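Local structure of lipid-transfer protein (Thermomonospora curvata, 6OK1) at residues Leu35-Asp40 with Ala223-Ser228; Ser46-Leu51 with Thr68-Leu73. The protein is a lipid-transfer protein of the thiolase superfamily, with N- and C-terminal thiolase-like domains, whose precise function is not known. All blocks are in the same frame, centred on the assembly; numbering follows the deposited sequence.

Contact 1 of 2, residues Leu35-Asp40 with Ala223-Ser228; sequences LAAIAD and ALVVVS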
loop_
_atom_site.group_PDB
_atom_site.type_symbol
_atom_site.label_atom_id
_atom_site.label_comp_id
_atom_site.label_asym_id
_atom_site.label_seq_id
_atom_site.Cartn_x
_atom_site.Cartn_y
_atom_site.Cartn_z
ATOM N N LEU A 35 6.159 -20.045 -3.856
ATOM C CA LEU A 35 6.728 -21.155 -4.628
ATOM C C LEU A 35 5.735 -22.301 -4.784
ATOM O O LEU A 35 5.688 -22.948 -5.842
ATOM C CB LEU A 35 8.019 -21.651 -3.971
ATOM C CG LEU A 35 9.204 -20.687 -4.149
ATOM C CD1 LEU A 35 10.423 -21.184 -3.378
ATOM C CD2 LEU A 35 9.578 -20.492 -5.624
ATOM N N ALA A 36 4.956 -22.590 -3.740
ATOM C CA ALA A 36 3.985 -23.678 -3.822
ATOM C C ALA A 36 2.915 -23.375 -4.859
ATOM O O ALA A 36 2.526 -24.259 -5.630
ATOM C CB ALA A 36 3.361 -23.938 -2.450
ATOM N N ALA A 37 2.449 -22.119 -4.918
ATOM C CA ALA A 37 1.412 -21.745 -5.882
ATOM C C ALA A 37 1.953 -21.788 -7.310
ATOM O O ALA A 37 1.280 -22.274 -8.228
ATOM C CB ALA A 37 0.863 -20.353 -5.563
ATOM N N ILE A 38 3.189 -21.331 -7.492
ATOM C CA ILE A 38 3.838 -21.361 -8.795
ATOM C C ILE A 38 3.941 -22.800 -9.290
ATOM O O ILE A 38 3.598 -23.113 -10.438
ATOM C CB ILE A 38 5.219 -20.688 -8.696
ATOM C CG1 ILE A 38 5.060 -19.169 -8.464
ATOM C CG2 ILE A 38 6.063 -20.956 -9.936
ATOM C CD1 ILE A 38 6.339 -18.432 -8.046
ATOM N N ALA A 39 4.433 -23.690 -8.429
ATOM C CA ALA A 39 4.535 -25.101 -8.798
ATOM C C ALA A 39 3.161 -25.691 -9.080
ATOM O O ALA A 39 3.001 -26.511 -9.991
ATOM C CB ALA A 39 5.233 -25.876 -7.686
ATOM N N ASP A 40 2.156 -25.280 -8.313
ATOM C CA ASP A 40 0.805 -25.785 -8.519
ATOM C C ASP A 40 0.274 -25.396 -9.889
ATOM O O ASP A 40 -0.516 -26.141 -10.480
ATOM C CB ASP A 40 -0.125 -25.247 -7.434
ATOM C CG ASP A 40 -1.477 -25.929 -7.435
ATOM O OD1 ASP A 40 -1.532 -27.163 -7.251
ATOM O OD2 ASP A 40 -2.494 -25.234 -7.610
ATOM N N ALA A 223 -0.870 -18.051 -1.219
ATOM C CA ALA A 223 -0.541 -17.428 -2.497
ATOM C C ALA A 223 -1.438 -17.983 -3.591
ATOM O O ALA A 223 -2.014 -19.059 -3.459
ATOM C CB ALA A 223 0.931 -17.645 -2.885
ATOM N N LEU A 224 -1.599 -17.186 -4.648
ATOM C CA LEU A 224 -2.499 -17.472 -5.766
ATOM C C LEU A 224 -1.812 -17.002 -7.041
ATOM O O LEU A 224 -1.306 -15.882 -7.067
ATOM C CB LEU A 224 -3.833 -16.726 -5.619
ATOM C CG LEU A 224 -4.557 -16.815 -4.273
ATOM C CD1 LEU A 224 -5.561 -15.711 -4.129
ATOM C CD2 LEU A 224 -5.261 -18.155 -4.108
ATOM N N VAL A 225 -1.827 -17.831 -8.097
ATOM C CA VAL A 225 -1.210 -17.510 -9.387
ATOM C C VAL A 225 -2.301 -17.179 -10.399
ATOM O O VAL A 225 -3.199 -17.991 -10.646
ATOM C CB VAL A 225 -0.348 -18.676 -9.903
ATOM C CG1 VAL A 225 0.153 -18.386 -11.308
ATOM C CG2 VAL A 225 0.828 -18.885 -8.980
ATOM N N VAL A 226 -2.199 -16.004 -11.014
ATOM C CA VAL A 226 -3.183 -15.528 -11.984
ATOM C C VAL A 226 -2.486 -15.411 -13.331
ATOM O O VAL A 226 -1.391 -14.845 -13.419
ATOM C CB VAL A 226 -3.780 -14.177 -11.537
ATOM C CG1 VAL A 226 -4.766 -13.597 -12.589
ATOM C CG2 VAL A 226 -4.506 -14.340 -10.186
ATOM N N VAL A 227 -3.119 -15.948 -14.380
ATOM C CA VAL A 227 -2.607 -15.861 -15.743
ATOM C C VAL A 227 -3.777 -15.570 -16.674
ATOM O O VAL A 227 -4.937 -15.541 -16.254
ATOM C CB VAL A 227 -1.892 -17.165 -16.173
ATOM C CG1 VAL A 227 -0.668 -17.390 -15.348
ATOM C CG2 VAL A 227 -2.830 -18.331 -16.035
ATOM N N SER A 228 -3.486 -15.401 -17.971
ATOM C CA SER A 228 -4.594 -15.294 -18.903
ATOM C C SER A 228 -5.366 -16.610 -18.939
ATOM O O SER A 228 -4.825 -17.692 -18.689
ATOM C CB SER A 228 -4.100 -14.938 -20.308
ATOM O OG SER A 228 -3.429 -16.047 -20.875
#
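A37 on helix 35-40 lies over A223 and V225 of strand 223-228, and the two segments run in broadly the same direction, their axes 7.2 Å from each other at closest approach with a crossing angle of -40°. The backbones come nearest where the CA atoms of A37 and L224 are 5.8 Å apart, a short separation consistent with the small side chains of A37 and A223 and with L224 turning away. The methyl CB of A37 points at the strand and meets CB of A223 at 3.8 Å. The same CB is also 3.7 Å from CG2 of V225. This CG2, anti to the carbonyl carbon and beside the backbone N (CG1 is anti to N, chi1 174°), is the branch that touches the helix, 3.5 Å from the carbonyl O of A37. The contact thus packs a helix of the N-terminal thiolase domain on one face of the large mixed sheet, in which strand 219-228 runs antiparallel between strands 8-15 and 104-112. I38 adds a looser touch from the next position of the helix, its CG1 lying 4.3 Å from CG2 of V225. No hydrogen bond joins the segments, and the residues that touch are buried. L224 packs on V90 of helix 86-98. Near the helix end, the carboxylate of D40 forms a salt bridge with R359 and hydrogen bonds with H237 and the backbone N of I13.

Contact 2 of 2, residues Ser46-Leu51 with Thr68-Leu73; sequences SDVDGL and TGIGEL. With NA (sodium ion), chain E.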
loop_
_atom_site.group_PDB
_atom_site.type_symbol
_atom_site.label_atom_id
_atom_site.label_comp_id
_atom_site.label_asym_id
_atom_site.label_seq_id
_atom_site.Cartn_x
_atom_site.Cartn_y
_atom_site.Cartn_z
ATOM N N SER A 46 10.847 -17.929 -12.634
ATOM C CA SER A 46 11.238 -16.967 -13.663
ATOM C C SER A 46 10.084 -16.588 -14.582
ATOM O O SER A 46 10.176 -15.576 -15.292
ATOM C CB SER A 46 12.393 -17.532 -14.503
ATOM O OG SER A 46 11.985 -18.751 -15.096
ATOM N N ASP A 47 9.007 -17.372 -14.593
ATOM C CA ASP A 47 7.831 -17.013 -15.376
ATOM C C ASP A 47 7.067 -15.825 -14.774
ATOM O O ASP A 47 6.350 -15.132 -15.504
ATOM C CB ASP A 47 6.887 -18.210 -15.497
ATOM C CG ASP A 47 7.499 -19.369 -16.267
ATOM O OD1 ASP A 47 8.248 -19.099 -17.217
ATOM O OD2 ASP A 47 7.224 -20.536 -15.920
ATOM N N VAL A 48 7.209 -15.584 -13.473
ATOM C CA VAL A 48 6.425 -14.563 -12.761
ATOM C C VAL A 48 6.930 -13.168 -13.089
ATOM O O VAL A 48 8.119 -12.870 -12.937
ATOM C CB VAL A 48 6.486 -14.804 -11.244
ATOM C CG1 VAL A 48 5.720 -13.724 -10.489
ATOM C CG2 VAL A 48 5.916 -16.169 -10.911
ATOM N N ASP A 49 6.022 -12.283 -13.501
ATOM C CA ASP A 49 6.408 -10.898 -13.743
ATOM C C ASP A 49 5.559 -9.910 -12.953
ATOM O O ASP A 49 5.703 -8.692 -13.149
ATOM C CB ASP A 49 6.377 -10.574 -15.244
ATOM C CG ASP A 49 5.068 -10.904 -15.913
ATOM O OD1 ASP A 49 4.096 -11.259 -15.225
ATOM O OD2 ASP A 49 5.014 -10.796 -17.168
ATOM N N GLY A 50 4.714 -10.391 -12.051
ATOM C CA GLY A 50 3.917 -9.502 -11.217
ATOM C C GLY A 50 3.720 -10.070 -9.829
ATOM O O GLY A 50 3.603 -11.289 -9.641
ATOM N N LEU A 51 3.655 -9.165 -8.841
ATOM C CA LEU A 51 3.383 -9.529 -7.453
ATOM C C LEU A 51 2.431 -8.515 -6.837
ATOM O O LEU A 51 2.655 -7.308 -6.959
ATOM C CB LEU A 51 4.664 -9.574 -6.610
ATOM C CG LEU A 51 5.609 -10.756 -6.870
ATOM C CD1 LEU A 51 6.901 -10.633 -6.048
ATOM C CD2 LEU A 51 4.950 -12.098 -6.595
ATOM N N THR A 68 12.994 -15.940 -4.084
ATOM C CA THR A 68 12.390 -17.050 -4.811
ATOM C C THR A 68 12.925 -17.236 -6.220
ATOM O O THR A 68 12.614 -18.261 -6.839
ATOM C CB THR A 68 10.881 -16.880 -4.913
ATOM O OG1 THR A 68 10.584 -15.646 -5.599
ATOM C CG2 THR A 68 10.260 -16.897 -3.529
ATOM N N GLY A 69 13.689 -16.285 -6.751
ATOM C CA GLY A 69 14.128 -16.368 -8.131
ATOM C C GLY A 69 13.129 -15.861 -9.143
ATOM O O GLY A 69 13.313 -16.098 -10.349
ATOM N N ILE A 70 12.082 -15.161 -8.691
ATOM C CA ILE A 70 11.157 -14.486 -9.604
ATOM C C ILE A 70 11.881 -13.416 -10.409
ATOM O O ILE A 70 11.521 -13.134 -11.563
ATOM C CB ILE A 70 9.971 -13.925 -8.777
ATOM C CG1 ILE A 70 9.043 -15.075 -8.416
ATOM C CG2 ILE A 70 9.235 -12.818 -9.512
ATOM C CD1 ILE A 70 7.987 -14.735 -7.367
ATOM N N GLY A 71 12.893 -12.792 -9.820
ATOM C CA GLY A 71 13.716 -11.859 -10.581
ATOM C C GLY A 71 12.975 -10.568 -10.894
ATOM O O GLY A 71 12.352 -9.955 -10.026
ATOM N N GLU A 72 13.008 -10.160 -12.160
ATOM C CA GLU A 72 12.433 -8.886 -12.562
ATOM C C GLU A 72 10.922 -8.905 -12.430
ATOM O O GLU A 72 10.281 -9.947 -12.566
ATOM C CB GLU A 72 12.782 -8.568 -14.019
ATOM C CG GLU A 72 14.239 -8.310 -14.298
ATOM C CD GLU A 72 14.492 -8.180 -15.795
ATOM O OE1 GLU A 72 13.967 -9.013 -16.561
ATOM O OE2 GLU A 72 15.164 -7.220 -16.213
ATOM N N LEU A 73 10.356 -7.720 -12.212
ATOM C CA LEU A 73 8.921 -7.518 -12.167
ATOM C C LEU A 73 8.499 -6.366 -13.067
ATOM O O LEU A 73 9.133 -5.307 -13.089
ATOM C CB LEU A 73 8.457 -7.208 -10.760
ATOM C CG LEU A 73 8.732 -8.262 -9.677
ATOM C CD1 LEU A 73 8.482 -7.669 -8.301
ATOM C CD2 LEU A 73 7.867 -9.480 -9.878
HETATM NA NA NA E . 10.363 -12.217 -13.198
HETATM O O HOH W 1 10.038 -11.884 -15.629
HETATM O O HOH W 2 12.268 -12.848 -14.270
#
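A sodium site built from backbone carbonyls joins the loop leading into strand 50-54 to the turn between helix 61-68 and strand 75-79. V48 O binds the ion from one segment at 2.4 Å, while I70 O at 2.2 Å and E72 O at 2.4 Å bind it from the other; two waters complete the five ligands. G69 and G71, both with positive phi, flank I70 in the turn that brings I70 O and E72 O to the same ion. Beside the metal, the side chains of V48 and I70 cross obliquely, CG1 of V48 meeting CG2 of I70 at 3.8 Å. CG2 of I70, anti to the backbone N, also lies 3.6 Å from V48 O, so a methyl group borders one of the metal ligands. Farther along, L51 and I70 meet tip to tip, with CD2 of L51 4.1 Å from CD1 of I70. L51 crosses L73 at about a right angle, its CG 4.0 Å from CD2 of L73. A bent CA-H...O contact runs from CA of L73 to O of D49 (3.6 Å), and the carboxylate of D49 is hydrogen-bonded to the backbone N atoms of E103 and V104. No hydrogen bond joins the segments directly, though just beyond them D49 and L51 bond to K74 and F75; the sodium ion links them through their carbonyls, and its charge probably offsets the mutual repulsion of three converging oxygens.

Overall arrangement
Both contacts belong to the N-terminal thiolase domain and reach the same sheet, their centres 11 Å apart. Contact 1 is buried helix-on-sheet packing, carried by apolar side chains, some lying against backbone carbonyls, with no hydrogen bond across it; contact 2 lies farther from the centre of the chain, is partly buried, and combines apolar packing with a hydrated metal site. Helix 26-40 and strand 50-54 are consecutive elements, and I38 bridges the contacts: its CD1 is 3.7 Å from CG2 of V48 and 4.1 Å from CD1 of I70. L35 CD2 adds a second touch, 3.9 Å from CB of T68. Contact 2 also meets the second subunit, where L73 makes backbone hydrogen bonds and packs on S249 of that chain.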